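Local coordinates for protein aminotransferase class-III (Sphaerobacter thermophilus DSM 20745, PDB 6K8H) that is a class-III aminotransferase family member of the fold type I pyridoxal-phosphate superfamily and binds (5-hydroxy-4,6-dimethylpyridin-3-yl)methyl dihydrogen phosphate, at residues Ala73-Gly77 and Leu421-Met425; Phe150-Tyr154 and Pro225-Gly229; Ile258-Ser262 and Tyr370-Phe374; Arg351-Glu355 and Val367-Gly371. One frame throughout, in Å; residues are numbered along the deposited sequence.

Interaction 1: residues Ala73-Gly77 and Leu421-Met425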
# COMPACT_ATOMS: atom_id res chain seq x y z
N ALA B 73 -11.48 -2.21 10.42
CA ALA B 73 -10.42 -1.22 10.61
C ALA B 73 -10.80 -0.13 11.61
O ALA B 73 -9.94 0.36 12.35
CB ALA B 73 -10.03 -0.59 9.27
N LEU B 74 -12.04 0.32 11.60
CA LEU B 74 -12.45 1.46 12.41
C LEU B 74 -13.10 0.95 13.69
O LEU B 74 -14.32 0.98 13.87
CB LEU B 74 -13.37 2.39 11.61
CG LEU B 74 -12.59 3.43 10.79
CD1 LEU B 74 -11.77 2.77 9.67
CD2 LEU B 74 -13.54 4.47 10.24
N ILE B 75 -12.25 0.50 14.61
CA ILE B 75 -12.74 -0.06 15.86
C ILE B 75 -13.44 1.00 16.70
O ILE B 75 -14.24 0.65 17.58
CB ILE B 75 -11.59 -0.75 16.61
CG1 ILE B 75 -12.11 -1.54 17.83
CG2 ILE B 75 -10.50 0.26 16.97
CD1 ILE B 75 -11.28 -2.76 18.16
N HIS B 76 -13.16 2.29 16.48
CA HIS B 76 -13.85 3.34 17.21
C HIS B 76 -15.01 3.95 16.43
O HIS B 76 -15.53 5.00 16.82
CB HIS B 76 -12.87 4.44 17.64
CG HIS B 76 -11.82 3.94 18.58
ND1 HIS B 76 -12.13 3.36 19.80
CD2 HIS B 76 -10.48 3.91 18.48
CE1 HIS B 76 -11.01 3.00 20.41
NE2 HIS B 76 -9.99 3.32 19.62
N GLY B 77 -15.41 3.33 15.33
CA GLY B 77 -16.56 3.83 14.58
C GLY B 77 -16.22 5.06 13.77
O GLY B 77 -15.06 5.37 13.52
N LEU B 421 -17.89 -5.29 16.30
CA LEU B 421 -18.36 -4.17 17.10
C LEU B 421 -17.40 -2.98 17.03
O LEU B 421 -16.23 -3.10 16.69
CB LEU B 421 -18.54 -4.60 18.55
CG LEU B 421 -19.23 -5.92 18.84
CD1 LEU B 421 -19.19 -6.22 20.34
CD2 LEU B 421 -20.67 -5.86 18.36
N SER B 422 -17.94 -1.81 17.37
CA SER B 422 -17.16 -0.60 17.55
C SER B 422 -17.39 -0.03 18.95
O SER B 422 -18.42 -0.29 19.58
CB SER B 422 -17.51 0.43 16.47
OG SER B 422 -18.86 0.85 16.59
N THR B 423 -16.41 0.73 19.43
CA THR B 423 -16.48 1.25 20.79
C THR B 423 -17.66 2.20 21.06
O THR B 423 -18.07 2.28 22.23
CB THR B 423 -15.17 1.96 21.18
OG1 THR B 423 -14.90 3.02 20.25
CG2 THR B 423 -14.00 0.98 21.22
N PRO B 424 -18.25 2.91 20.09
CA PRO B 424 -19.48 3.65 20.40
C PRO B 424 -20.66 2.76 20.75
O PRO B 424 -21.69 3.28 21.20
CB PRO B 424 -19.76 4.45 19.11
CG PRO B 424 -18.44 4.58 18.47
CD PRO B 424 -17.75 3.28 18.74
N MET B 425 -20.55 1.45 20.55
CA MET B 425 -21.68 0.57 20.79
C MET B 425 -21.84 0.23 22.26
O MET B 425 -20.87 0.17 23.02
CB MET B 425 -21.55 -0.73 19.99
CG MET B 425 -21.78 -0.57 18.52
SD MET B 425 -21.55 -2.12 17.61
CE MET B 425 -21.87 -1.53 15.95
O HOH W 1 -15.15 -1.91 14.56
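Two type I turns, Leu74-Gly77 and Ser422-Met425, meet through a backbone bond: Thr423 N donates to Ile75 O (2.9 Å, 157°). The same carbonyl also receives a CA-H...O contact, with Ser422 CA 3.2 Å from Ile75 O. Beside it, His76 ND1 and Thr423 OG1 are hydrogen-bonded at 2.8 Å, the hydroxyl lying near the imidazole plane; His76 NE2 is satisfied by Ala331 O. In the class-III fold this joint links the loop after helix 69-72, which touches the second subunit, to the C-terminal part of the chain, where the loop leads into helix 427-445. Water 1 donates to Leu74 O (3.1 Å) and to Leu421 O (2.7 Å). Each carbonyl has a second donor: Gly77 N reaches Leu74 O at 3.0 Å, and Arg261 NH2 bonds Leu421 O. The other turn closes through Met425 N to Ser422 O (2.9 Å), while Ser422 N makes a weak bond to Met425 SD (3.6 Å). Arg342 takes up the carbonyls of Thr423 and Met425.

Interaction 2: residues Phe150-Tyr154 and Pro225-Gly229. With PLR ((5-hydroxy-4,6-dimethylpyridin-3-yl)methyl dihydrogen phosphate), chain D.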
# COMPACT_ATOMS: atom_id res chain seq x y z
N PHE B 150 -2.27 -21.24 3.93
CA PHE B 150 -3.37 -22.17 4.14
C PHE B 150 -4.50 -21.96 3.13
O PHE B 150 -4.86 -20.83 2.81
CB PHE B 150 -3.88 -22.07 5.59
CG PHE B 150 -2.89 -22.61 6.59
CD1 PHE B 150 -1.84 -21.83 7.05
CD2 PHE B 150 -2.95 -23.94 6.98
CE1 PHE B 150 -0.89 -22.35 7.93
CE2 PHE B 150 -2.01 -24.47 7.87
CZ PHE B 150 -0.98 -23.66 8.34
N ASP B 151 -5.02 -23.08 2.63
CA ASP B 151 -6.08 -23.10 1.62
C ASP B 151 -7.28 -22.26 2.04
O ASP B 151 -7.75 -22.33 3.18
CB ASP B 151 -6.50 -24.54 1.38
CG ASP B 151 -7.26 -24.72 0.10
OD1 ASP B 151 -7.04 -23.93 -0.84
OD2 ASP B 151 -8.06 -25.67 0.00
N GLY B 152 -7.78 -21.45 1.11
CA GLY B 152 -8.99 -20.68 1.34
C GLY B 152 -8.82 -19.43 2.18
O GLY B 152 -9.83 -18.84 2.59
N CYS B 153 -7.60 -18.99 2.43
CA CYS B 153 -7.37 -17.87 3.33
C CYS B 153 -6.88 -16.64 2.57
O CYS B 153 -6.06 -16.74 1.65
CB CYS B 153 -6.33 -18.23 4.39
SG CYS B 153 -6.86 -19.43 5.63
N TYR B 154 -7.34 -15.48 3.02
CA TYR B 154 -7.10 -14.21 2.34
C TYR B 154 -6.00 -13.44 3.06
O TYR B 154 -6.00 -13.33 4.29
CB TYR B 154 -8.38 -13.38 2.30
CG TYR B 154 -8.20 -12.02 1.68
CD1 TYR B 154 -8.12 -11.88 0.30
CD2 TYR B 154 -8.09 -10.88 2.46
CE1 TYR B 154 -7.95 -10.62 -0.29
CE2 TYR B 154 -7.92 -9.63 1.89
CZ TYR B 154 -7.84 -9.51 0.52
OH TYR B 154 -7.69 -8.27 -0.05
N PRO B 225 -9.06 -16.96 10.67
CA PRO B 225 -9.44 -16.46 9.35
C PRO B 225 -10.95 -16.27 9.12
O PRO B 225 -11.70 -17.20 9.29
CB PRO B 225 -8.89 -17.52 8.38
CG PRO B 225 -8.80 -18.77 9.22
CD PRO B 225 -8.50 -18.31 10.63
N ARG B 226 -11.33 -15.07 8.68
CA ARG B 226 -12.75 -14.78 8.36
C ARG B 226 -13.19 -15.67 7.19
O ARG B 226 -14.32 -16.15 7.21
CB ARG B 226 -12.91 -13.31 7.97
CG ARG B 226 -14.00 -13.10 6.93
CD ARG B 226 -14.25 -11.66 6.59
NE ARG B 226 -13.04 -10.98 6.16
CZ ARG B 226 -12.54 -11.05 4.94
NH1 ARG B 226 -13.15 -11.76 4.01
NH2 ARG B 226 -11.44 -10.37 4.65
N SER B 227 -12.29 -15.88 6.22
CA SER B 227 -12.63 -16.65 5.03
C SER B 227 -13.05 -18.08 5.37
O SER B 227 -13.84 -18.68 4.63
CB SER B 227 -11.42 -16.67 4.10
OG SER B 227 -11.43 -15.58 3.20
N LEU B 228 -12.55 -18.62 6.48
CA LEU B 228 -12.90 -19.97 6.89
C LEU B 228 -13.93 -20.00 8.02
O LEU B 228 -14.02 -21.00 8.74
CB LEU B 228 -11.62 -20.73 7.27
CG LEU B 228 -10.58 -20.90 6.14
CD1 LEU B 228 -9.34 -21.75 6.55
CD2 LEU B 228 -11.22 -21.49 4.90
N GLY B 229 -14.73 -18.95 8.16
CA GLY B 229 -15.79 -18.94 9.15
C GLY B 229 -15.43 -18.42 10.53
O GLY B 229 -16.21 -18.63 11.46
N1 PLR D . -4.66 -9.85 5.83
C2 PLR D . -5.88 -10.00 6.33
C2A PLR D . -6.15 -11.12 7.28
C3 PLR D . -6.90 -9.09 5.99
O3 PLR D . -8.12 -9.26 6.53
C4 PLR D . -6.61 -8.03 5.11
C4A PLR D . -7.66 -7.08 4.75
C5 PLR D . -5.31 -7.90 4.61
C6 PLR D . -4.39 -8.84 4.98
C5A PLR D . -4.95 -6.81 3.64
O4P PLR D . -4.92 -5.46 4.20
P PLR D . -5.18 -4.20 3.24
O1P PLR D . -4.20 -4.35 2.13
O2P PLR D . -6.58 -4.33 2.77
O3P PLR D . -4.96 -2.98 4.07
O HOH W 2 -12.32 -19.60 1.69
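The two loops meet without a direct hydrogen bond; the polar link runs through water 2, which donates to Gly152 O at 2.8 Å and, weakly, to Ser227 O at 3.4 Å. Gly152 O also sits 3.1 Å from Ser227 CB. Gly152 has positive phi in the type II turn Phe150-Cys153, and a side chain there would come up tightly against Leu228 CD2. Apolar contact centres on Cys153, whose SG lies 3.5 Å from Leu228 CD1 and 3.9 Å from Pro225 CB. The two loops follow strands 146-150 and 216-221, parallel neighbours in the seven-stranded mixed sheet, and so meet beyond the C-terminal ends of these strands, where pyridoxal-phosphate-dependent folds of this type place their cofactor site. Here both contribute to the pocket of PLR. Tyr154 presents its ring edge to PLR C4 and its carbonyl O approaches PLR C2A (3.7 Å), while Arg226 NH2 lies 4.0 Å from both Tyr154 CD2 and PLR O3, obliquely to the tyrosine ring. At the first corner of the turn, Asp151 OD2 is hydrogen-bonded to the hydroxyls of Ser167 and Tyr386.

Interaction 3: residues Ile258-Ser262 and Tyr370-Phe374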
# COMPACT_ATOMS: atom_id res chain seq x y z
N ILE B 258 -6.46 -8.41 10.68
CA ILE B 258 -7.74 -8.35 11.37
C ILE B 258 -7.63 -8.80 12.83
O ILE B 258 -8.20 -8.17 13.72
CB ILE B 258 -8.82 -9.16 10.63
CG1 ILE B 258 -9.34 -8.39 9.41
CG2 ILE B 258 -9.99 -9.49 11.58
CD1 ILE B 258 -10.54 -9.06 8.72
N SER B 259 -6.94 -9.92 13.10
CA SER B 259 -7.06 -10.57 14.41
C SER B 259 -6.38 -9.81 15.54
O SER B 259 -6.59 -10.17 16.71
CB SER B 259 -6.59 -12.03 14.35
OG SER B 259 -5.17 -12.10 14.29
N LEU B 260 -5.53 -8.82 15.25
CA LEU B 260 -4.81 -8.13 16.32
C LEU B 260 -5.76 -7.49 17.32
O LEU B 260 -5.40 -7.30 18.48
CB LEU B 260 -3.87 -7.07 15.74
CG LEU B 260 -2.75 -6.54 16.65
CD1 LEU B 260 -1.57 -7.50 16.71
CD2 LEU B 260 -2.28 -5.15 16.20
N ARG B 261 -6.99 -7.23 16.88
CA ARG B 261 -7.98 -6.55 17.75
C ARG B 261 -8.60 -7.54 18.75
O ARG B 261 -9.44 -7.10 19.52
CB ARG B 261 -9.09 -5.92 16.91
CG ARG B 261 -10.08 -6.92 16.33
CD ARG B 261 -11.50 -6.40 16.36
NE ARG B 261 -11.73 -5.27 15.49
CZ ARG B 261 -12.81 -4.51 15.51
NH1 ARG B 261 -12.92 -3.49 14.67
NH2 ARG B 261 -13.77 -4.75 16.38
N SER B 262 -8.20 -8.82 18.72
CA SER B 262 -8.83 -9.81 19.60
C SER B 262 -8.46 -9.64 21.07
O SER B 262 -9.19 -10.14 21.94
CB SER B 262 -8.46 -11.22 19.14
OG SER B 262 -8.77 -11.40 17.78
N TYR B 370 -14.83 -14.07 18.72
CA TYR B 370 -13.94 -13.83 19.84
C TYR B 370 -13.80 -12.32 20.02
O TYR B 370 -13.76 -11.59 19.03
CB TYR B 370 -12.56 -14.48 19.63
CG TYR B 370 -11.74 -14.44 20.91
CD1 TYR B 370 -11.03 -13.30 21.27
CD2 TYR B 370 -11.72 -15.53 21.77
CE1 TYR B 370 -10.32 -13.25 22.45
CE2 TYR B 370 -11.01 -15.49 22.95
CZ TYR B 370 -10.31 -14.36 23.29
OH TYR B 370 -9.61 -14.32 24.46
N GLY B 371 -13.72 -11.87 21.26
CA GLY B 371 -13.67 -10.43 21.50
C GLY B 371 -14.83 -9.76 20.78
O GLY B 371 -15.98 -10.18 20.91
N SER B 372 -14.52 -8.77 19.95
CA SER B 372 -15.55 -7.99 19.26
C SER B 372 -15.77 -8.43 17.82
O SER B 372 -16.36 -7.68 17.03
CB SER B 372 -15.19 -6.50 19.28
OG SER B 372 -13.89 -6.30 18.76
N LEU B 373 -15.35 -9.64 17.46
CA LEU B 373 -15.56 -10.20 16.13
C LEU B 373 -16.53 -11.37 16.22
O LEU B 373 -16.45 -12.19 17.15
CB LEU B 373 -14.24 -10.69 15.52
CG LEU B 373 -13.12 -9.65 15.33
CD1 LEU B 373 -11.82 -10.36 14.99
CD2 LEU B 373 -13.50 -8.71 14.22
N PHE B 374 -17.44 -11.47 15.25
CA PHE B 374 -18.40 -12.57 15.25
C PHE B 374 -18.76 -12.96 13.82
O PHE B 374 -18.62 -12.16 12.88
CB PHE B 374 -19.66 -12.21 16.05
CG PHE B 374 -20.46 -11.09 15.45
CD1 PHE B 374 -21.44 -11.35 14.51
CD2 PHE B 374 -20.25 -9.78 15.84
CE1 PHE B 374 -22.17 -10.33 13.95
CE2 PHE B 374 -20.98 -8.75 15.29
CZ PHE B 374 -21.94 -9.02 14.34
O HOH W 3 -12.15 -7.20 20.45
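Hydrogen bonding between the segments rests on Arg261, whose NH2 donates to Ser372 OG at 2.8 Å (152°), with the hydroxyl near the guanidinium plane. Water 3 adds a bridge, donating to Arg261 O at 2.9 Å and bonding Ser372 OG at 2.6 Å. Within the segments, Ser259 O accepts from both Ser262 N (2.9 Å) and Ser262 OG (2.7 Å), both bonds bridging the 3-10 segment Leu260-Arg261, while Tyr370 and Leu373 exchange a reciprocal pair, Tyr370 N to Leu373 O at 2.9 Å and Leu373 N to Tyr370 O at 3.0 Å. The latter closes a type II' turn, making a two-residue beta hairpin between strands 366-370 and 373-377; Gly371, with positive phi, occupies its first corner. Apolar contacts gather on Leu373: its CD2 lies 3.7 Å from Arg261 CD, and its CD1 4.0 Å from Ile258 CG2. Aromatic contact comes from Tyr370, whose ring edge meets Ser262 O at CE1 (3.3 Å). Ile258 also touches PLR. A buried arginine thus spends its hydrogen bonds on neutral oxygens, Ser372 OG and the carbonyls of Thr72 and Leu421, tying three parts of the chain together, while its aliphatic portion packs on Leu373, which also touches Ile258.

Interaction 4: residues Arg351-Glu355 and Val367-Gly371; sequences RAGVE and VTGYG
Residues Arg351-Glu355 form regular alpha helix (phi/psi near -63/-41), and Val367-Tyr370 form a strand running antiparallel to it: the short axes are at 178° and approach to 8.8 Å. The register is set by Arg351 and Val367, with CA atoms 6.1 Å apart. Val367 (-132/124, chi1 t) points at the helix; its CG2 lies 3.5 Å from Val354 CG1 (chi1 t) and 3.8 Å from Glu355 CG, its CG1 3.6 Å from Arg351 CG. Water 5 donates to Val367 O (3.0 Å) and Glu355 OE2 (2.8 Å). Thr368 (-104/164) turns its side chain away, its hydroxyl bonding Gly229 O, but Thr368 O comes 3.5 Å from Arg351 CD. Gly369 (157/171) leaves room for that arginine: a CB would clash with Arg351 CD. Arg351 (chi1-chi3 m, t, m; chi4 -87°) stretches along the strand, one guanidinium face over Gly369 C and Tyr370 N, which lie 3.7 and 3.6 Å from its NH1. Tyr370 (-157/143) points away. Past the strand, Gly371 (53/-126) enters the turn, and its O accepts a weak bond from Arg351 NH1 (3.5 Å, 165°); water 4 accepts from Arg351 NH2 (3.0 Å) and donates to Gly371 O (3.1 Å). This is a helix laid on an antiparallel sheet: helix 337-361 also touches the adjacent strand 373-377 through Phe374 and Ile376, and helix 427-445 packs against Val354 through Phe433 and Phe437.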
# COMPACT_ATOMS: atom_id res chain seq x y z
N ARG B 351 -23.55 -12.66 20.47
CA ARG B 351 -23.49 -14.03 19.96
C ARG B 351 -24.53 -14.91 20.65
O ARG B 351 -25.21 -15.71 19.98
CB ARG B 351 -22.08 -14.60 20.16
CG ARG B 351 -21.06 -14.02 19.17
CD ARG B 351 -19.78 -14.85 19.15
NE ARG B 351 -19.17 -14.90 20.47
CZ ARG B 351 -18.33 -13.98 20.93
NH1 ARG B 351 -17.98 -12.94 20.16
NH2 ARG B 351 -17.84 -14.12 22.16
N ALA B 352 -24.69 -14.76 21.96
CA ALA B 352 -25.71 -15.53 22.67
C ALA B 352 -27.11 -15.15 22.22
O ALA B 352 -27.98 -16.02 22.06
CB ALA B 352 -25.56 -15.34 24.18
N GLY B 353 -27.36 -13.85 22.00
CA GLY B 353 -28.67 -13.44 21.53
C GLY B 353 -29.01 -14.04 20.18
O GLY B 353 -30.14 -14.48 19.95
N VAL B 354 -28.03 -14.07 19.27
CA VAL B 354 -28.27 -14.65 17.95
C VAL B 354 -28.52 -16.16 18.06
O VAL B 354 -29.38 -16.71 17.36
CB VAL B 354 -27.09 -14.35 17.02
CG1 VAL B 354 -27.20 -15.18 15.75
CG2 VAL B 354 -27.03 -12.86 16.69
N GLU B 355 -27.77 -16.85 18.92
CA GLU B 355 -28.01 -18.28 19.09
C GLU B 355 -29.42 -18.52 19.62
O GLU B 355 -30.09 -19.47 19.19
CB GLU B 355 -26.97 -18.89 20.04
CG GLU B 355 -25.59 -19.05 19.43
CD GLU B 355 -24.53 -19.36 20.48
OE1 GLU B 355 -24.85 -19.29 21.69
OE2 GLU B 355 -23.37 -19.67 20.10
N VAL B 367 -22.89 -19.61 15.92
CA VAL B 367 -22.21 -18.33 15.90
C VAL B 367 -20.81 -18.54 16.44
O VAL B 367 -20.65 -19.04 17.56
CB VAL B 367 -22.95 -17.25 16.71
CG1 VAL B 367 -22.33 -15.89 16.42
CG2 VAL B 367 -24.44 -17.23 16.35
N THR B 368 -19.81 -18.17 15.65
CA THR B 368 -18.43 -18.18 16.12
C THR B 368 -18.00 -16.74 16.40
O THR B 368 -18.65 -15.79 15.96
CB THR B 368 -17.48 -18.82 15.09
OG1 THR B 368 -17.53 -18.11 13.85
CG2 THR B 368 -17.84 -20.27 14.87
N GLY B 369 -16.91 -16.60 17.13
CA GLY B 369 -16.36 -15.27 17.35
C GLY B 369 -15.50 -15.21 18.58
O GLY B 369 -15.44 -16.14 19.38
N TYR B 370 -14.83 -14.07 18.72
CA TYR B 370 -13.94 -13.83 19.84
C TYR B 370 -13.80 -12.32 20.02
O TYR B 370 -13.76 -11.59 19.03
CB TYR B 370 -12.56 -14.48 19.63
CG TYR B 370 -11.74 -14.44 20.91
CD1 TYR B 370 -11.03 -13.30 21.27
CD2 TYR B 370 -11.72 -15.53 21.77
CE1 TYR B 370 -10.32 -13.25 22.45
CE2 TYR B 370 -11.01 -15.49 22.95
CZ TYR B 370 -10.31 -14.36 23.29
OH TYR B 370 -9.61 -14.32 24.46
N GLY B 371 -13.72 -11.87 21.26
CA GLY B 371 -13.67 -10.43 21.50
C GLY B 371 -14.83 -9.76 20.78
O GLY B 371 -15.98 -10.18 20.91
O HOH W 4 -16.37 -11.88 23.50
O HOH W 5 -20.85 -18.40 20.47

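In the fold
From the N terminus, interaction 1 opens first, at Ala73-Gly77, and closes last, at Leu421-Met425, so the other three are nested within its loop. Interaction 2 brings together the loops that follow two neighbouring parallel strands of the large mixed sheet, and closes before interaction 3 opens at Ile258-Ser262. Interaction 4 begins later, at Arg351-Glu355, and ends on the hairpin where interaction 3 also closes; the two share Tyr370 and Gly371. Direct contacts connect the set: interaction 3 touches all the others, and interaction 4 meets interaction 2. Together they join the large sheet whose loops carry the ligand pocket to the C-terminal three-stranded sheet and its helices.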